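Side-chain contacts in uncharacterized protein GSU0716 (PDB 3BIJ), which has no established function but belongs to the C14 (caspase-like) peptidase family and is probably a cysteine endopeptidase: residues D100-W103 and G108-I111; R229-G234 and R241-A246; E30-D35 and F131-H136; K3-A8 and K69-G74. All coordinates share one frame; numbering follows the deposited sequence.

Interaction 1 (D100-W103 and G108-I111)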
loop_
_atom_site.group_PDB
_atom_site.type_symbol
_atom_site.label_atom_id
_atom_site.label_comp_id
_atom_site.label_asym_id
_atom_site.label_seq_id
_atom_site.Cartn_x
_atom_site.Cartn_y
_atom_site.Cartn_z
ATOM N N ASP A 100 8.717 -15.858 -29.370
ATOM C CA ASP A 100 8.245 -17.238 -29.268
ATOM C C ASP A 100 8.455 -17.727 -27.837
ATOM O O ASP A 100 9.546 -17.601 -27.279
ATOM C CB ASP A 100 9.008 -18.156 -30.221
ATOM C CG ASP A 100 8.613 -17.959 -31.666
ATOM O OD1 ASP A 100 7.407 -18.079 -31.985
ATOM O OD2 ASP A 100 9.511 -17.700 -32.490
ATOM N N GLU A 101 7.409 -18.283 -27.244
ATOM C CA GLU A 101 7.500 -18.793 -25.885
ATOM C C GLU A 101 8.351 -20.049 -25.858
ATOM O O GLU A 101 8.383 -20.806 -26.823
ATOM C CB GLU A 101 6.105 -19.071 -25.348
ATOM C CG GLU A 101 5.277 -17.805 -25.234
ATOM C CD GLU A 101 3.880 -18.064 -24.736
ATOM O OE1 GLU A 101 3.163 -17.076 -24.421
ATOM O OE2 GLU A 101 3.495 -19.259 -24.662
ATOM N N THR A 102 9.052 -20.263 -24.753
ATOM C CA THR A 102 9.931 -21.415 -24.632
ATOM C C THR A 102 10.003 -21.909 -23.197
ATOM O O THR A 102 9.466 -21.289 -22.275
ATOM C CB THR A 102 11.376 -21.062 -25.030
ATOM O OG1 THR A 102 11.964 -20.251 -24.002
ATOM C CG2 THR A 102 11.404 -20.314 -26.360
ATOM N N TRP A 103 10.662 -23.049 -23.027
ATOM C CA TRP A 103 10.887 -23.610 -21.710
ATOM C C TRP A 103 12.384 -23.419 -21.515
ATOM O O TRP A 103 13.179 -23.718 -22.414
ATOM C CB TRP A 103 10.538 -25.102 -21.653
ATOM C CG TRP A 103 9.097 -25.380 -21.314
ATOM C CD1 TRP A 103 8.126 -24.460 -21.037
ATOM C CD2 TRP A 103 8.475 -26.664 -21.212
ATOM N NE1 TRP A 103 6.941 -25.089 -20.769
ATOM C CE2 TRP A 103 7.123 -26.443 -20.872
ATOM C CE3 TRP A 103 8.928 -27.980 -21.376
ATOM C CZ2 TRP A 103 6.215 -27.489 -20.693
ATOM C CZ3 TRP A 103 8.027 -29.018 -21.198
ATOM C CH2 TRP A 103 6.682 -28.762 -20.858
ATOM N N GLY A 108 19.533 -25.078 -22.734
ATOM C CA GLY A 108 19.132 -23.908 -23.482
ATOM C C GLY A 108 17.610 -23.884 -23.538
ATOM O O GLY A 108 16.944 -24.599 -22.780
ATOM N N GLU A 109 17.041 -23.091 -24.438
ATOM C CA GLU A 109 15.584 -23.002 -24.518
ATOM C C GLU A 109 14.959 -23.949 -25.527
ATOM O O GLU A 109 15.499 -24.179 -26.603
ATOM C CB GLU A 109 15.154 -21.568 -24.841
ATOM C CG GLU A 109 15.669 -20.560 -23.846
ATOM C CD GLU A 109 15.390 -19.146 -24.256
ATOM O OE1 GLU A 109 14.203 -18.768 -24.307
ATOM O OE2 GLU A 109 16.359 -18.410 -24.529
ATOM N N LEU A 110 13.811 -24.499 -25.164
ATOM C CA LEU A 110 13.099 -25.405 -26.039
ATOM C C LEU A 110 11.933 -24.590 -26.554
ATOM O O LEU A 110 11.039 -24.261 -25.786
ATOM C CB LEU A 110 12.596 -26.608 -25.240
ATOM C CG LEU A 110 11.787 -27.664 -25.989
ATOM C CD1 LEU A 110 12.672 -28.376 -26.996
ATOM C CD2 LEU A 110 11.208 -28.642 -25.005
ATOM N N ILE A 111 11.949 -24.239 -27.838
ATOM C CA ILE A 111 10.873 -23.440 -28.419
ATOM C C ILE A 111 9.550 -24.185 -28.363
ATOM O O ILE A 111 9.487 -25.380 -28.659
ATOM C CB ILE A 111 11.156 -23.061 -29.895
ATOM C CG1 ILE A 111 12.248 -21.997 -29.969
ATOM C CG2 ILE A 111 9.903 -22.478 -30.529
ATOM C CD1 ILE A 111 13.589 -22.433 -29.420
#
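The indole of Trp103 meets Leu110 through its benzene ring, where CE3 lies 4.3 Å from Leu110 CD2, the methyl coming in obliquely to the ring plane. Tyr81 stacks with the same indole from strand 76-89. The other flat group is the Glu109 carboxylate: Thr102 OG1 gives its hydrogen bond to Glu109 OE1 at 2.7 Å, and Glu109 OE1 receives it on its anti lone pair, the one turned away from OE2. Thr102 can do this because its OG1 sits between backbone N and carbonyl carbon (chi1 73°), while Thr102 CG2 lies 4.1 Å from Ile111 CG1. A valine in its place would probably keep the methyl contact but leave Glu109 OE1 without this hydroxyl donor in a buried setting. Between these side chains the backbones are joined twice: Leu110 N reaches Trp103 O at 2.9 Å, and Trp103 N reaches Leu110 O at 3.0 Å. Trp103 with Leu110 is thus the hydrogen-bonded antiparallel pair and Thr102 with Ile111 the non-hydrogen-bonded one, a short beta hairpin on the main sheet of the caspase domain, with Ile111 as the N-cap residue of helix 112-119.

Interaction 2 (R229-G234 and R241-A246); sequences RVWKNG and RSFHKA
Phe243 pushes one side of its ring between Val230 and Trp231. Its CE1 lies 4.0 Å from Trp231 CB, and the backbone N of Trp231 sits at the ring edge, in the ring plane. Val230 CG2 approaches the same ring obliquely; the model sets this methyl implausibly close to CE1, so the detail of that pair is doubtful. The other methyl, Val230 CG1, turns to the next turn of the helix, 3.9 Å from Ala246 O and 4.4 Å from Ala246 CB. What carries the phenyl group over is its first torsion: CG stands anti to the backbone N (chi1 -172°), so the ring reaches out from its own helix toward the neighbour. An alanine at Phe243 is likely to open a gap beside Val230 and Trp231 and leave Ala246 as the main link between the segments. The arrangement is that of two consecutive helices of the caspase domain, 222-231 and 240-250, packed through apolar side chains with a short connection between them. After Trp231 the chain leaves the helix at Lys232, which has positive phi, and then folds back so that Gly234 CA rests 3.4 Å above one face of the Trp231 indole, near its rim. Further out, Phe275 meets that indole edge-to-face, and Pro274 touches both Trp231 and Phe243. Arg229 forms a salt bridge with Asp97 of a second subunit, and Lys232 NZ donates to the backbone oxygens of Asp90, Glu95 and Gly98 of that same subunit.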
loop_
_atom_site.group_PDB
_atom_site.type_symbol
_atom_site.label_atom_id
_atom_site.label_comp_id
_atom_site.label_asym_id
_atom_site.label_seq_id
_atom_site.Cartn_x
_atom_site.Cartn_y
_atom_site.Cartn_z
ATOM N N ARG A 229 -2.584 -30.319 -2.688
ATOM C CA ARG A 229 -3.542 -30.179 -1.598
ATOM C C ARG A 229 -4.946 -30.721 -1.922
ATOM O O ARG A 229 -5.584 -31.318 -1.058
ATOM C CB ARG A 229 -3.607 -28.714 -1.138
ATOM C CG ARG A 229 -4.703 -28.437 -0.113
ATOM C CD ARG A 229 -4.286 -27.470 0.993
ATOM N NE ARG A 229 -3.599 -28.155 2.077
ATOM C CZ ARG A 229 -3.605 -27.744 3.343
ATOM N NH1 ARG A 229 -2.951 -28.422 4.276
ATOM N NH2 ARG A 229 -4.277 -26.655 3.682
ATOM N N VAL A 230 -5.432 -30.528 -3.149
ATOM C CA VAL A 230 -6.758 -31.040 -3.494
ATOM C C VAL A 230 -6.643 -32.520 -3.806
ATOM O O VAL A 230 -7.565 -33.283 -3.564
ATOM C CB VAL A 230 -7.379 -30.326 -4.724
ATOM C CG1 VAL A 230 -7.404 -28.825 -4.505
ATOM C CG2 VAL A 230 -6.597 -30.664 -5.975
ATOM N N TRP A 231 -5.510 -32.934 -4.356
ATOM C CA TRP A 231 -5.336 -34.342 -4.660
ATOM C C TRP A 231 -5.321 -35.115 -3.343
ATOM O O TRP A 231 -5.689 -36.287 -3.285
ATOM C CB TRP A 231 -4.037 -34.551 -5.421
ATOM C CG TRP A 231 -3.691 -35.978 -5.637
ATOM C CD1 TRP A 231 -2.574 -36.631 -5.176
ATOM C CD2 TRP A 231 -4.406 -36.921 -6.432
ATOM N NE1 TRP A 231 -2.546 -37.910 -5.645
ATOM C CE2 TRP A 231 -3.657 -38.122 -6.423
ATOM C CE3 TRP A 231 -5.604 -36.873 -7.162
ATOM C CZ2 TRP A 231 -4.066 -39.271 -7.117
ATOM C CZ3 TRP A 231 -6.009 -38.021 -7.854
ATOM C CH2 TRP A 231 -5.236 -39.201 -7.822
ATOM N N LYS A 232 -4.900 -34.440 -2.283
ATOM C CA LYS A 232 -4.830 -35.023 -0.944
ATOM C C LYS A 232 -4.341 -36.467 -0.868
ATOM O O LYS A 232 -5.030 -37.346 -0.334
ATOM C CB LYS A 232 -6.180 -34.915 -0.229
ATOM C CG LYS A 232 -6.054 -35.029 1.286
ATOM C CD LYS A 232 -7.366 -34.798 1.963
ATOM C CE LYS A 232 -7.196 -34.702 3.471
ATOM N NZ LYS A 232 -8.502 -34.440 4.166
ATOM N N ASN A 233 -3.142 -36.707 -1.398
ATOM C CA ASN A 233 -2.521 -38.035 -1.367
ATOM C C ASN A 233 -3.393 -39.138 -1.945
ATOM O O ASN A 233 -3.441 -40.240 -1.391
ATOM C CB ASN A 233 -2.152 -38.401 0.075
ATOM C CG ASN A 233 -1.311 -37.336 0.746
ATOM O OD1 ASN A 233 -0.141 -37.165 0.420
ATOM N ND2 ASN A 233 -1.910 -36.604 1.689
ATOM N N GLY A 234 -4.104 -38.837 -3.032
ATOM C CA GLY A 234 -4.938 -39.842 -3.670
ATOM C C GLY A 234 -6.343 -40.007 -3.139
ATOM O O GLY A 234 -7.032 -40.944 -3.529
ATOM N N ARG A 241 -11.875 -32.049 -15.011
ATOM C CA ARG A 241 -12.503 -30.741 -14.948
ATOM C C ARG A 241 -12.728 -30.361 -13.507
ATOM O O ARG A 241 -12.368 -29.265 -13.091
ATOM C CB ARG A 241 -13.825 -30.738 -15.712
ATOM C CG ARG A 241 -13.632 -31.018 -17.191
ATOM C CD ARG A 241 -14.860 -30.741 -18.076
ATOM N NE ARG A 241 -14.401 -29.879 -19.106
ATOM C CZ ARG A 241 -14.372 -29.870 -20.433
ATOM N NH1 ARG A 241 -13.789 -28.781 -20.881
ATOM N NH2 ARG A 241 -14.845 -30.765 -21.294
ATOM N N SER A 242 -13.301 -31.265 -12.726
ATOM C CA SER A 242 -13.539 -30.966 -11.317
ATOM C C SER A 242 -12.238 -30.724 -10.576
ATOM O O SER A 242 -12.181 -29.880 -9.684
ATOM C CB SER A 242 -14.284 -32.112 -10.650
ATOM O OG SER A 242 -15.544 -32.276 -11.255
ATOM N N PHE A 243 -11.201 -31.473 -10.946
ATOM C CA PHE A 243 -9.902 -31.349 -10.305
ATOM C C PHE A 243 -9.412 -29.913 -10.519
ATOM O O PHE A 243 -9.051 -29.199 -9.577
ATOM C CB PHE A 243 -8.944 -32.362 -10.928
ATOM C CG PHE A 243 -7.624 -32.459 -10.236
ATOM C CD1 PHE A 243 -7.554 -32.648 -8.862
ATOM C CD2 PHE A 243 -6.443 -32.412 -10.976
ATOM C CE1 PHE A 243 -6.324 -32.793 -8.239
ATOM C CE2 PHE A 243 -5.211 -32.556 -10.372
ATOM C CZ PHE A 243 -5.140 -32.748 -9.000
ATOM N N HIS A 244 -9.450 -29.491 -11.775
ATOM C CA HIS A 244 -9.034 -28.167 -12.164
ATOM C C HIS A 244 -9.857 -27.092 -11.440
ATOM O O HIS A 244 -9.297 -26.172 -10.849
ATOM C CB HIS A 244 -9.177 -28.046 -13.680
ATOM C CG HIS A 244 -8.987 -26.654 -14.197
ATOM N ND1 HIS A 244 -7.765 -26.017 -14.181
ATOM C CD2 HIS A 244 -9.867 -25.773 -14.729
ATOM C CE1 HIS A 244 -7.901 -24.801 -14.681
ATOM N NE2 HIS A 244 -9.165 -24.629 -15.021
ATOM N N LYS A 245 -11.181 -27.214 -11.471
ATOM C CA LYS A 245 -12.050 -26.228 -10.814
ATOM C C LYS A 245 -11.793 -26.109 -9.314
ATOM O O LYS A 245 -11.866 -25.013 -8.744
ATOM C CB LYS A 245 -13.526 -26.561 -11.059
ATOM C CG LYS A 245 -13.951 -26.397 -12.514
ATOM C CD LYS A 245 -15.422 -26.753 -12.728
ATOM C CE LYS A 245 -16.360 -25.770 -12.009
ATOM N NZ LYS A 245 -16.323 -24.383 -12.609
ATOM N N ALA A 246 -11.479 -27.234 -8.679
ATOM C CA ALA A 246 -11.199 -27.247 -7.244
ATOM C C ALA A 246 -9.870 -26.547 -6.935
ATOM O O ALA A 246 -9.701 -25.959 -5.869
ATOM C CB ALA A 246 -11.166 -28.692 -6.726
#

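Interaction 3 (E30-D35 and F131-H136)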
loop_
_atom_site.group_PDB
_atom_site.type_symbol
_atom_site.label_atom_id
_atom_site.label_comp_id
_atom_site.label_asym_id
_atom_site.label_seq_id
_atom_site.Cartn_x
_atom_site.Cartn_y
_atom_site.Cartn_z
ATOM N N GLU A 30 12.478 -28.661 -8.231
ATOM C CA GLU A 30 12.842 -30.065 -8.078
ATOM C C GLU A 30 11.830 -30.752 -7.164
ATOM O O GLU A 30 11.485 -31.911 -7.366
ATOM C CB GLU A 30 14.259 -30.193 -7.529
ATOM C CG GLU A 30 15.282 -30.026 -8.630
ATOM C CD GLU A 30 16.702 -30.095 -8.131
ATOM O OE1 GLU A 30 17.023 -31.042 -7.385
ATOM O OE2 GLU A 30 17.493 -29.202 -8.494
ATOM N N ALA A 31 11.341 -30.020 -6.172
ATOM C CA ALA A 31 10.353 -30.563 -5.270
ATOM C C ALA A 31 9.097 -30.860 -6.087
ATOM O O ALA A 31 8.515 -31.936 -5.960
ATOM C CB ALA A 31 10.046 -29.567 -4.143
ATOM N N ASP A 32 8.678 -29.918 -6.931
ATOM C CA ASP A 32 7.487 -30.127 -7.771
ATOM C C ASP A 32 7.601 -31.404 -8.600
ATOM O O ASP A 32 6.654 -32.190 -8.683
ATOM C CB ASP A 32 7.271 -28.961 -8.739
ATOM C CG ASP A 32 6.709 -27.727 -8.070
ATOM O OD1 ASP A 32 6.664 -26.671 -8.733
ATOM O OD2 ASP A 32 6.310 -27.800 -6.895
ATOM N N ALA A 33 8.755 -31.602 -9.227
ATOM C CA ALA A 33 8.953 -32.785 -10.053
ATOM C C ALA A 33 8.873 -34.079 -9.231
ATOM O O ALA A 33 8.203 -35.035 -9.634
ATOM C CB ALA A 33 10.282 -32.698 -10.784
ATOM N N GLU A 34 9.545 -34.105 -8.083
ATOM C CA GLU A 34 9.515 -35.281 -7.217
ATOM C C GLU A 34 8.073 -35.585 -6.812
ATOM O O GLU A 34 7.629 -36.736 -6.885
ATOM C CB GLU A 34 10.378 -35.060 -5.965
ATOM C CG GLU A 34 11.874 -34.895 -6.263
ATOM C CD GLU A 34 12.739 -34.673 -5.008
ATOM O OE1 GLU A 34 12.514 -33.674 -4.265
ATOM O OE2 GLU A 34 13.657 -35.501 -4.774
ATOM N N ASP A 35 7.338 -34.552 -6.404
ATOM C CA ASP A 35 5.946 -34.718 -6.000
ATOM C C ASP A 35 5.081 -35.220 -7.154
ATOM O O ASP A 35 4.221 -36.075 -6.956
ATOM C CB ASP A 35 5.382 -33.396 -5.468
ATOM C CG ASP A 35 5.957 -33.018 -4.113
ATOM O OD1 ASP A 35 5.793 -31.853 -3.694
ATOM O OD2 ASP A 35 6.570 -33.886 -3.464
ATOM N N PHE A 131 1.380 -30.992 -17.387
ATOM C CA PHE A 131 1.299 -30.024 -16.298
ATOM C C PHE A 131 2.492 -29.092 -16.455
ATOM O O PHE A 131 3.643 -29.543 -16.467
ATOM C CB PHE A 131 1.379 -30.686 -14.919
ATOM C CG PHE A 131 0.139 -31.430 -14.534
ATOM C CD1 PHE A 131 0.001 -32.785 -14.825
ATOM C CD2 PHE A 131 -0.915 -30.763 -13.915
ATOM C CE1 PHE A 131 -1.175 -33.465 -14.507
ATOM C CE2 PHE A 131 -2.093 -31.429 -13.594
ATOM C CZ PHE A 131 -2.227 -32.788 -13.891
ATOM N N SER A 132 2.228 -27.799 -16.593
ATOM C CA SER A 132 3.308 -26.835 -16.732
ATOM C C SER A 132 3.176 -25.758 -15.662
ATOM O O SER A 132 2.405 -24.819 -15.832
ATOM C CB SER A 132 3.264 -26.199 -18.125
ATOM O OG SER A 132 4.295 -25.233 -18.297
ATOM N N ASP A 133 3.912 -25.901 -14.558
ATOM C CA ASP A 133 3.869 -24.918 -13.473
ATOM C C ASP A 133 4.938 -23.899 -13.800
ATOM O O ASP A 133 5.977 -23.821 -13.140
ATOM C CB ASP A 133 4.166 -25.563 -12.115
ATOM C CG ASP A 133 3.887 -24.625 -10.951
ATOM O OD1 ASP A 133 3.695 -23.415 -11.201
ATOM O OD2 ASP A 133 3.868 -25.095 -9.787
ATOM N N SER A 134 4.671 -23.128 -14.842
ATOM C CA SER A 134 5.603 -22.121 -15.321
ATOM C C SER A 134 4.805 -20.958 -15.924
ATOM O O SER A 134 3.575 -20.988 -15.944
ATOM C CB SER A 134 6.509 -22.755 -16.381
ATOM O OG SER A 134 7.505 -21.865 -16.818
ATOM N N CYS A 135 5.512 -19.946 -16.419
ATOM C CA CYS A 135 4.876 -18.777 -17.015
ATOM C C CYS A 135 5.827 -18.106 -17.998
ATOM O O CYS A 135 6.944 -18.577 -18.210
ATOM C CB CYS A 135 4.500 -17.787 -15.923
ATOM S SG CYS A 135 5.932 -17.147 -15.056
ATOM N N HIS A 136 5.383 -17.000 -18.591
ATOM C CA HIS A 136 6.199 -16.267 -19.558
ATOM C C HIS A 136 6.154 -14.775 -19.281
ATOM O O HIS A 136 5.154 -14.272 -18.784
ATOM C CB HIS A 136 5.700 -16.548 -20.973
ATOM C CG HIS A 136 5.890 -17.971 -21.394
ATOM N ND1 HIS A 136 7.126 -18.492 -21.715
ATOM C CD2 HIS A 136 5.013 -19.000 -21.486
ATOM C CE1 HIS A 136 7.002 -19.779 -21.987
ATOM N NE2 HIS A 136 5.731 -20.113 -21.853
#
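Asp32 OD1 faces Asp133 OD2 at 3.4 Å, a close approach of two acid oxygens that does not count as a hydrogen bond, and is gripped by a salt bridge from Arg165 NH2 and a hydrogen bond from Ser82 OG. The same Arg165 nitrogen also bonds to the carbonyl O of Asp133, so it ties the helix residue to the strand residue and would be expected to offset much of the like charge. The two side chains cross at about a right angle, yet their carboxylate planes are only 14° apart. Asp133 holds its CG anti to the backbone N (chi1 -170°), which sends the acid toward helix 29-42 as the chain bends through an inverse gamma turn centred on this residue. The bend lies near the carboxyl end of strand 127-133, where caspase-like peptidases carry their catalytic cysteine; Cys135 is two residues on. A pair of acids around an arginine at this place recalls the acidic S1 pocket of metacaspases, which favour basic residues, though whether the pocket here serves that role remains an inference. Thr224 OG1 is hydrogen-bonded to Asp133 OD2, and Gly221 N is hydrogen-bonded to Asp32 OD2.

Interaction 4 (K3-A8 and K69-G74)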
loop_
_atom_site.group_PDB
_atom_site.type_symbol
_atom_site.label_atom_id
_atom_site.label_comp_id
_atom_site.label_asym_id
_atom_site.label_seq_id
_atom_site.Cartn_x
_atom_site.Cartn_y
_atom_site.Cartn_z
ATOM N N LYS A 3 -1.305 -48.660 -20.606
ATOM C CA LYS A 3 -0.176 -48.433 -19.702
ATOM C C LYS A 3 0.119 -46.937 -19.586
ATOM O O LYS A 3 -0.650 -46.113 -20.087
ATOM C CB LYS A 3 1.059 -49.196 -20.195
ATOM C CG LYS A 3 1.345 -49.003 -21.675
ATOM C CD LYS A 3 2.381 -49.986 -22.169
ATOM C CE LYS A 3 2.589 -49.845 -23.665
ATOM N NZ LYS A 3 1.395 -50.311 -24.423
ATOM N N GLY A 4 1.224 -46.570 -18.944
ATOM C CA GLY A 4 1.509 -45.152 -18.809
ATOM C C GLY A 4 2.958 -44.777 -18.577
ATOM O O GLY A 4 3.668 -45.444 -17.824
ATOM N N ILE A 5 3.394 -43.703 -19.233
ATOM C CA ILE A 5 4.759 -43.206 -19.099
ATOM C C ILE A 5 4.700 -41.743 -18.685
ATOM O O ILE A 5 4.022 -40.934 -19.313
ATOM C CB ILE A 5 5.551 -43.298 -20.426
ATOM C CG1 ILE A 5 5.762 -44.756 -20.812
ATOM C CG2 ILE A 5 6.878 -42.553 -20.287
ATOM C CD1 ILE A 5 6.425 -44.943 -22.151
ATOM N N ALA A 6 5.430 -41.413 -17.632
ATOM C CA ALA A 6 5.462 -40.058 -17.131
ATOM C C ALA A 6 6.883 -39.495 -17.172
ATOM O O ALA A 6 7.862 -40.227 -16.978
ATOM C CB ALA A 6 4.920 -40.029 -15.701
ATOM N N LEU A 7 6.974 -38.191 -17.422
ATOM C CA LEU A 7 8.245 -37.468 -17.473
ATOM C C LEU A 7 8.120 -36.228 -16.574
ATOM O O LEU A 7 7.445 -35.265 -16.930
ATOM C CB LEU A 7 8.549 -37.008 -18.901
ATOM C CG LEU A 7 10.007 -36.988 -19.368
ATOM C CD1 LEU A 7 10.129 -36.049 -20.567
ATOM C CD2 LEU A 7 10.929 -36.548 -18.265
ATOM N N ALA A 8 8.764 -36.261 -15.412
ATOM C CA ALA A 8 8.712 -35.145 -14.481
ATOM C C ALA A 8 9.984 -34.332 -14.654
ATOM O O ALA A 8 11.088 -34.846 -14.472
ATOM C CB ALA A 8 8.600 -35.661 -13.040
ATOM N N LYS A 69 6.982 -43.261 -29.305
ATOM C CA LYS A 69 7.149 -44.519 -30.034
ATOM C C LYS A 69 6.688 -45.722 -29.231
ATOM O O LYS A 69 6.129 -46.669 -29.781
ATOM C CB LYS A 69 8.614 -44.724 -30.434
ATOM C CG LYS A 69 9.111 -43.786 -31.513
ATOM C CD LYS A 69 10.575 -44.054 -31.843
ATOM C CE LYS A 69 11.147 -42.971 -32.762
ATOM N NZ LYS A 69 12.622 -43.131 -32.971
ATOM N N ALA A 70 6.919 -45.677 -27.924
ATOM C CA ALA A 70 6.537 -46.774 -27.046
ATOM C C ALA A 70 5.033 -47.000 -26.939
ATOM O O ALA A 70 4.508 -48.004 -27.417
ATOM C CB ALA A 70 7.119 -46.558 -25.662
ATOM N N LEU A 71 4.336 -46.064 -26.313
ATOM C CA LEU A 71 2.911 -46.226 -26.127
ATOM C C LEU A 71 2.063 -46.011 -27.370
ATOM O O LEU A 71 2.468 -45.342 -28.327
ATOM C CB LEU A 71 2.440 -45.348 -24.963
ATOM C CG LEU A 71 3.127 -43.998 -24.824
ATOM C CD1 LEU A 71 2.527 -43.047 -25.836
ATOM C CD2 LEU A 71 2.961 -43.457 -23.409
ATOM N N GLY A 72 0.888 -46.630 -27.350
ATOM C CA GLY A 72 -0.034 -46.532 -28.462
ATOM C C GLY A 72 -1.469 -46.340 -28.012
ATOM O O GLY A 72 -1.732 -46.004 -26.851
ATOM N N LYS A 73 -2.394 -46.553 -28.943
ATOM C CA LYS A 73 -3.828 -46.405 -28.697
ATOM C C LYS A 73 -4.249 -46.965 -27.349
ATOM O O LYS A 73 -4.063 -48.148 -27.061
ATOM C CB LYS A 73 -4.641 -47.082 -29.818
ATOM C CG LYS A 73 -4.362 -48.590 -30.024
ATOM C CD LYS A 73 -5.072 -49.173 -31.273
ATOM C CE LYS A 73 -4.822 -50.689 -31.440
ATOM N NZ LYS A 73 -3.382 -51.092 -31.576
ATOM N N GLY A 74 -4.822 -46.099 -26.522
ATOM C CA GLY A 74 -5.262 -46.526 -25.206
ATOM C C GLY A 74 -4.308 -46.156 -24.079
ATOM O O GLY A 74 -4.719 -46.007 -22.929
#
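Ile5 and Leu71 make the close part of this contact. The CD2 methyl of Leu71 lies against the flank of the isoleucine, 4.0 Å from Ile5 CB and equally near CG1 and CD1, the two side chains crossing at a slant. Because Ile5 is stretched out beyond CB (chi2 175°), its CD1 also reaches past Leu71 to Ala70, whose CB is 3.9 Å away. Ile5 CD1 thus touches two methyls, Ala70 CB and Leu71 CD2, by van der Waals contact. Lys3 makes the looser, solvent-facing side. Its nearest approach is CE, 4.4 Å from Leu71 CA, while its NZ forms a salt bridge with Asp75. That carboxylate also accepts the backbone N of Gly72, so one acid fixes both the lysine end and the turn. Deeper in, Leu71 packs on Phe77, Phe122 and Val126. The contact lies where the end of helix 57-70 and the residues just after it meet the start of strand 4-10: this helix is the link of a beta-alpha-beta crossover from strand 46-51 to strand 76-89, the parallel neighbours that flank strand 4-10 in the sheet.

In the fold
Interactions 1, 3 and 4 all reach the main sheet. Interaction 1 is nested within the loop that interaction 3 closes, and their centres are about 16 Å apart; they meet where Thr102 and Glu101 pack on His136, the residue after Cys135, which puts the hairpin beside the probable active site. Interaction 3 also touches interaction 4, Ala33 O lying 3.5 Å from Ala8 CB where helix 29-42 covers strand 4-10, though their centres are about 20 Å apart. Interaction 2 stands off from the others, its nearest atoms about 5 Å from interaction 3 and about 15 Å from interaction 1. Interactions 2 and 3 both touch the second subunit.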